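Long-range contacts in oxidoreductase, short chain dehydrogenase/reductase family protein (Bifidobacterium adolescentis L2-32, PDB 6OW4), which acts as an NADH-dependent 20beta-hydroxysteroid dehydrogenase of the short-chain dehydrogenase/reductase family: residues Val131-Asp136 against Trp145-Asn150; Thr179-Gly184 against Asn198-Thr203. All coordinates share one frame; numbering follows the deposited sequence.

Contact 1. Residues Val131-Asp136 against Trp145-Asn150; sequences VNVPGD and WTRTIN
V133 is the centre of this contact, packing on T148 and R147 where, in the Rossmann fold of a short-chain dehydrogenase, the loop after strand 124-127 turns back over helix 142-170. Van der Waals contact is closest between V133 CG2 and T148 OG1, 3.2 Å apart. The chi1 of V133 (-174°) sets CG1 anti to the backbone N and leaves CG2 as the branch that faces the T148 hydroxyl, the two side chains running antiparallel alongside each other.

The polar link is indirect. A water bridges the segments and accepts from V133 N at 2.9 Å. Its acceptors are T148 OG1, 3.2 Å away, N132 OD1 and D136 OD2; with two protons for three acceptors, the bonds are probably shared. T148 OG1 is also hydrogen-bonded to V144 O, one turn back in the helix, which fixes the hydroxyl beside V133.

The exposed R147 extends from CG to NE and brings NH1 to the methyls of V131 and V133. V131 CG2 lies obliquely to its guanidinium, 4.3 Å from NH1, whereas V133 CG2 meets the edge near the plane, 3.6 Å from NH1.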
loop_
_atom_site.group_PDB
_atom_site.type_symbol
_atom_site.label_atom_id
_atom_site.label_comp_id
_atom_site.label_asym_id
_atom_site.label_seq_id
_atom_site.Cartn_x
_atom_site.Cartn_y
_atom_site.Cartn_z
ATOM N N VAL F 131 -21.081 12.029 1.415
ATOM C CA VAL F 131 -21.339 13.139 2.380
ATOM C C VAL F 131 -20.304 13.073 3.509
ATOM O O VAL F 131 -19.895 11.955 3.873
ATOM C CB VAL F 131 -22.780 13.067 2.926
ATOM C CG1 VAL F 131 -22.966 11.921 3.907
ATOM C CG2 VAL F 131 -23.218 14.379 3.553
ATOM N N ASN F 132 -19.902 14.236 4.028
ATOM C CA ASN F 132 -19.109 14.376 5.279
ATOM C C ASN F 132 -20.019 15.014 6.334
ATOM O O ASN F 132 -20.493 16.143 6.103
ATOM C CB ASN F 132 -17.823 15.177 5.053
ATOM C CG ASN F 132 -16.758 14.921 6.103
ATOM O OD1 ASN F 132 -16.989 14.212 7.084
ATOM N ND2 ASN F 132 -15.581 15.490 5.903
ATOM N N VAL F 133 -20.270 14.297 7.434
ATOM C CA VAL F 133 -21.217 14.698 8.516
ATOM C C VAL F 133 -20.434 15.468 9.578
ATOM O O VAL F 133 -19.347 15.046 9.965
ATOM C CB VAL F 133 -21.926 13.467 9.112
ATOM C CG1 VAL F 133 -23.001 13.861 10.115
ATOM C CG2 VAL F 133 -22.508 12.576 8.023
ATOM N N PRO F 134 -20.938 16.629 10.061
ATOM C CA PRO F 134 -20.289 17.358 11.155
ATOM C C PRO F 134 -20.145 16.539 12.449
ATOM O O PRO F 134 -21.008 15.729 12.729
ATOM C CB PRO F 134 -21.224 18.553 11.393
ATOM C CG PRO F 134 -21.931 18.739 10.071
ATOM C CD PRO F 134 -22.121 17.335 9.542
ATOM N N GLY F 135 -19.062 16.779 13.198
ATOM C CA GLY F 135 -18.725 16.067 14.448
ATOM C C GLY F 135 -18.191 14.667 14.188
ATOM O O GLY F 135 -18.385 13.797 15.057
ATOM N N ASP F 136 -17.524 14.458 13.048
ATOM C CA ASP F 136 -17.003 13.140 12.590
ATOM C C ASP F 136 -15.562 12.980 13.088
ATOM O O ASP F 136 -14.666 12.755 12.256
ATOM C CB ASP F 136 -17.116 13.008 11.066
ATOM C CG ASP F 136 -16.737 11.644 10.514
ATOM O OD1 ASP F 136 -16.602 10.700 11.318
ATOM O OD2 ASP F 136 -16.577 11.535 9.280
ATOM N N TRP F 145 -21.938 8.397 13.057
ATOM C CA TRP F 145 -21.280 7.184 12.503
ATOM C C TRP F 145 -22.208 6.514 11.484
ATOM O O TRP F 145 -21.812 6.417 10.310
ATOM C CB TRP F 145 -20.867 6.207 13.610
ATOM C CG TRP F 145 -20.132 5.016 13.077
ATOM C CD1 TRP F 145 -20.666 3.815 12.712
ATOM C CD2 TRP F 145 -18.724 4.931 12.793
ATOM N NE1 TRP F 145 -19.687 2.983 12.240
ATOM C CE2 TRP F 145 -18.485 3.639 12.276
ATOM C CE3 TRP F 145 -17.642 5.810 12.932
ATOM C CZ2 TRP F 145 -17.212 3.211 11.904
ATOM C CZ3 TRP F 145 -16.385 5.385 12.563
ATOM C CH2 TRP F 145 -16.175 4.101 12.059
ATOM N N THR F 146 -23.400 6.091 11.917
ATOM C CA THR F 146 -24.356 5.274 11.119
ATOM C C THR F 146 -24.855 6.080 9.913
ATOM O O THR F 146 -25.031 5.472 8.839
ATOM C CB THR F 146 -25.507 4.755 11.990
ATOM O OG1 THR F 146 -26.154 5.861 12.621
ATOM C CG2 THR F 146 -25.042 3.771 13.040
ATOM N N ARG F 147 -25.062 7.390 10.073
ATOM C CA ARG F 147 -25.511 8.292 8.978
ATOM C C ARG F 147 -24.496 8.236 7.828
ATOM O O ARG F 147 -24.937 8.136 6.666
ATOM C CB ARG F 147 -25.697 9.724 9.489
ATOM C CG ARG F 147 -26.170 10.705 8.427
ATOM C CD ARG F 147 -26.752 11.975 9.017
ATOM N NE ARG F 147 -27.537 12.692 8.021
ATOM C CZ ARG F 147 -27.043 13.517 7.099
ATOM N NH1 ARG F 147 -25.745 13.760 7.034
ATOM N NH2 ARG F 147 -27.860 14.106 6.242
ATOM N N THR F 148 -23.197 8.284 8.149
ATOM C CA THR F 148 -22.063 8.245 7.184
ATOM C C THR F 148 -21.980 6.859 6.528
ATOM O O THR F 148 -21.850 6.801 5.287
ATOM C CB THR F 148 -20.738 8.605 7.870
ATOM O OG1 THR F 148 -20.938 9.806 8.614
ATOM C CG2 THR F 148 -19.595 8.793 6.896
ATOM N N ILE F 149 -22.043 5.791 7.332
ATOM C CA ILE F 149 -21.966 4.372 6.866
ATOM C C ILE F 149 -23.150 4.104 5.926
ATOM O O ILE F 149 -22.932 3.526 4.847
ATOM C CB ILE F 149 -21.949 3.383 8.053
ATOM C CG1 ILE F 149 -20.854 3.693 9.082
ATOM C CG2 ILE F 149 -21.859 1.946 7.559
ATOM C CD1 ILE F 149 -19.537 4.150 8.505
ATOM N N ASN F 150 -24.357 4.511 6.327
ATOM C CA ASN F 150 -25.617 4.240 5.586
ATOM C C ASN F 150 -25.568 4.923 4.215
ATOM O O ASN F 150 -26.018 4.302 3.233
ATOM C CB ASN F 150 -26.847 4.672 6.388
ATOM C CG ASN F 150 -27.133 3.759 7.562
ATOM O OD1 ASN F 150 -26.613 2.647 7.636
ATOM N ND2 ASN F 150 -27.959 4.222 8.485
HETATM O O HOH W 1 -18.627 11.945 7.827
#

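Contact 2. Residues Thr179-Gly184 against Asn198-Thr203; sequences TAALSG and NAYGAT. Unlike the reference sequence in segment 179-184: A181 (reference Ser). With NAD (nicotinamide-adenine-dinucleotide), chain N.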
loop_
_atom_site.group_PDB
_atom_site.type_symbol
_atom_site.label_atom_id
_atom_site.label_comp_id
_atom_site.label_asym_id
_atom_site.label_seq_id
_atom_site.Cartn_x
_atom_site.Cartn_y
_atom_site.Cartn_z
ATOM N N THR F 179 -16.118 6.906 -6.394
ATOM C CA THR F 179 -15.405 8.055 -5.776
ATOM C C THR F 179 -15.014 7.671 -4.345
ATOM O O THR F 179 -15.922 7.527 -3.503
ATOM C CB THR F 179 -16.241 9.339 -5.817
ATOM O OG1 THR F 179 -16.692 9.543 -7.156
ATOM C CG2 THR F 179 -15.464 10.555 -5.364
ATOM N N ALA F 180 -13.716 7.479 -4.099
ATOM C CA ALA F 180 -13.123 7.272 -2.758
ATOM C C ALA F 180 -12.662 8.633 -2.223
ATOM O O ALA F 180 -13.369 9.629 -2.478
ATOM C CB ALA F 180 -12.000 6.265 -2.838
ATOM N N ALA F 181 -11.541 8.670 -1.496
ATOM C CA ALA F 181 -10.872 9.902 -1.016
ATOM C C ALA F 181 -9.516 9.536 -0.406
ATOM O O ALA F 181 -9.274 8.332 -0.169
ATOM C CB ALA F 181 -11.739 10.621 -0.011
ATOM N N LEU F 182 -8.676 10.544 -0.155
ATOM C CA LEU F 182 -7.377 10.390 0.555
ATOM C C LEU F 182 -7.630 10.152 2.047
ATOM O O LEU F 182 -6.728 9.603 2.707
ATOM C CB LEU F 182 -6.516 11.637 0.339
ATOM C CG LEU F 182 -5.704 11.659 -0.953
ATOM C CD1 LEU F 182 -5.011 12.998 -1.102
ATOM C CD2 LEU F 182 -4.685 10.525 -0.990
ATOM N N SER F 183 -8.805 10.556 2.548
ATOM C CA SER F 183 -9.328 10.215 3.898
ATOM C C SER F 183 -9.386 8.689 4.054
ATOM O O SER F 183 -9.222 8.208 5.193
ATOM C CB SER F 183 -10.674 10.846 4.132
ATOM O OG SER F 183 -10.632 12.238 3.858
ATOM N N GLY F 184 -9.615 7.973 2.945
ATOM C CA GLY F 184 -9.597 6.499 2.855
ATOM C C GLY F 184 -8.190 5.923 2.928
ATOM O O GLY F 184 -8.073 4.717 3.206
ATOM N N ASN F 198 -13.334 10.651 10.517
ATOM C CA ASN F 198 -13.219 9.336 11.208
ATOM C C ASN F 198 -14.052 8.288 10.457
ATOM O O ASN F 198 -13.456 7.354 9.889
ATOM C CB ASN F 198 -13.637 9.441 12.678
ATOM C CG ASN F 198 -13.501 8.139 13.441
ATOM O OD1 ASN F 198 -13.067 7.129 12.892
ATOM N ND2 ASN F 198 -13.866 8.155 14.712
ATOM N N ALA F 199 -15.380 8.432 10.475
ATOM C CA ALA F 199 -16.341 7.550 9.775
ATOM C C ALA F 199 -16.195 7.734 8.262
ATOM O O ALA F 199 -16.269 6.729 7.540
ATOM C CB ALA F 199 -17.749 7.846 10.225
ATOM N N TYR F 200 -16.002 8.975 7.810
ATOM C CA TYR F 200 -15.898 9.346 6.374
ATOM C C TYR F 200 -14.786 8.531 5.708
ATOM O O TYR F 200 -15.057 7.878 4.687
ATOM C CB TYR F 200 -15.624 10.840 6.207
ATOM C CG TYR F 200 -15.464 11.268 4.770
ATOM C CD1 TYR F 200 -16.568 11.412 3.945
ATOM C CD2 TYR F 200 -14.211 11.512 4.231
ATOM C CE1 TYR F 200 -16.434 11.796 2.621
ATOM C CE2 TYR F 200 -14.060 11.900 2.910
ATOM C CZ TYR F 200 -15.175 12.042 2.103
ATOM O OH TYR F 200 -15.031 12.425 0.804
ATOM N N GLY F 201 -13.578 8.588 6.274
ATOM C CA GLY F 201 -12.398 7.843 5.796
ATOM C C GLY F 201 -12.659 6.348 5.759
ATOM O O GLY F 201 -12.335 5.717 4.737
ATOM N N ALA F 202 -13.237 5.804 6.834
ATOM C CA ALA F 202 -13.580 4.371 6.983
ATOM C C ALA F 202 -14.410 3.903 5.779
ATOM O O ALA F 202 -14.067 2.854 5.206
ATOM C CB ALA F 202 -14.311 4.141 8.283
ATOM N N THR F 203 -15.443 4.660 5.399
ATOM C CA THR F 203 -16.376 4.310 4.293
ATOM C C THR F 203 -15.617 4.313 2.961
ATOM O O THR F 203 -15.808 3.371 2.176
ATOM C CB THR F 203 -17.591 5.247 4.248
ATOM O OG1 THR F 203 -17.129 6.589 4.091
ATOM C CG2 THR F 203 -18.462 5.136 5.481
HETATM P PA NAD N . -21.085 17.541 -3.067
HETATM O O1A NAD N . -21.545 17.523 -1.646
HETATM O O2A NAD N . -21.815 18.650 -3.838
HETATM O O5B NAD N . -21.368 16.152 -3.788
HETATM C C5B NAD N . -22.031 15.092 -3.098
HETATM C C4B NAD N . -23.369 14.808 -3.838
HETATM O O4B NAD N . -23.899 13.428 -3.321
HETATM C C3B NAD N . -24.257 15.677 -3.591
HETATM O O3B NAD N . -24.858 16.216 -4.823
HETATM C C2B NAD N . -25.438 14.917 -2.702
HETATM O O2B NAD N . -26.745 15.480 -3.017
HETATM C C1B NAD N . -25.380 13.686 -3.021
HETATM N N9A NAD N . -25.824 12.848 -1.860
HETATM C C8A NAD N . -25.507 12.705 -0.553
HETATM N N7A NAD N . -26.316 11.753 -0.024
HETATM C C5A NAD N . -27.131 11.311 -1.004
HETATM C C6A NAD N . -28.144 10.342 -0.996
HETATM N N6A NAD N . -28.714 9.468 -0.024
HETATM N N1A NAD N . -28.829 10.074 -2.133
HETATM C C2A NAD N . -28.537 10.749 -3.294
HETATM N N3A NAD N . -27.533 11.710 -3.303
HETATM C C4A NAD N . -26.836 11.983 -2.151
HETATM O O3 NAD N . -19.464 17.828 -3.092
HETATM P PN NAD N . -18.427 17.030 -4.033
HETATM O O1N NAD N . -17.063 17.634 -3.852
HETATM O O2N NAD N . -18.866 17.162 -5.493
HETATM O O5D NAD N . -18.375 15.503 -3.576
HETATM C C5D NAD N . -18.666 14.453 -4.486
HETATM C C4D NAD N . -17.985 13.147 -3.998
HETATM O O4D NAD N . -16.690 13.300 -3.999
HETATM C C3D NAD N . -18.382 12.829 -2.568
HETATM O O3D NAD N . -18.659 11.492 -2.450
HETATM C C2D NAD N . -17.127 13.209 -1.727
HETATM O O2D NAD N . -17.130 12.380 -0.490
HETATM C C1D NAD N . -16.141 12.949 -2.516
HETATM N N1N NAD N . -14.928 13.735 -2.267
HETATM C C2N NAD N . -14.898 15.098 -2.527
HETATM C C3N NAD N . -13.730 15.840 -2.289
HETATM C C7N NAD N . -13.682 17.362 -2.564
HETATM O O7N NAD N . -12.942 18.070 -1.907
HETATM N N7N NAD N . -14.488 17.952 -3.577
HETATM C C4N NAD N . -12.603 15.207 -1.798
HETATM C C5N NAD N . -12.626 13.845 -1.542
HETATM C C6N NAD N . -13.794 13.112 -1.788
#
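Y200 lays one edge of its ring against S183 and carries its hydroxyl past A181 to the cofactor. Together with K204 it forms the YxxxK motif of the short-chain dehydrogenases, and both residues bind NAD. Among the side-chain contacts, S183 CB is 3.6 Å from Y200 CD2, and S183 OG lies near the ring plane at that edge while hydrogen-bonding to N188. A181 CB, where the reference sequence has a serine, sits 3.8 Å from Y200 OH. On the nicotinamide side, A181 CB is 3.7 Å from NAD C5N.

Backbone packing is tight at the two glycines. S183 O comes within 3.3 Å of G201 CA, and a side chain on G201 would clash with that carbonyl. G184 CA makes a CH...O contact of 3.4 Å with G201 O (147° at the hydrogen).

The polar contact is a very short hydrogen bond, 2.5 Å, between Y200 OH and O2D of the nicotinamide ribose, which lies near the ring plane. A phenylalanine here would lack the hydroxyl, and would probably leave the ribose O2D without its phenolic mate.

T179 ends strand 174-179, and T179 O accepts from K204 NZ. A180 pairs with I228 of the adjoining strand 223-230, while helix 198-217 turns A202 toward A206 of the second subunit.

Contact 1 closes before contact 2 opens along the chain, and their centres lie 11 Å apart on the same side of the subunit. Each follows a strand of the parallel sheet, 124-127 or 174-179, and sets the loop beyond it against a helix, 142-170 or 198-217. These helices pack on each other, I149 against T203, and both meet the second subunit. D136 joins the contacts: OD1 accepts from A199 N (2.7 Å) and OD2 from Y200 N (3.0 Å), holding the start of helix 198-217 to the loop 131-136. Through D136 and V131, contact 1 thus borders the backbone and ring of Y200 from the side of the loop, while V131 itself comes close to the cofactor.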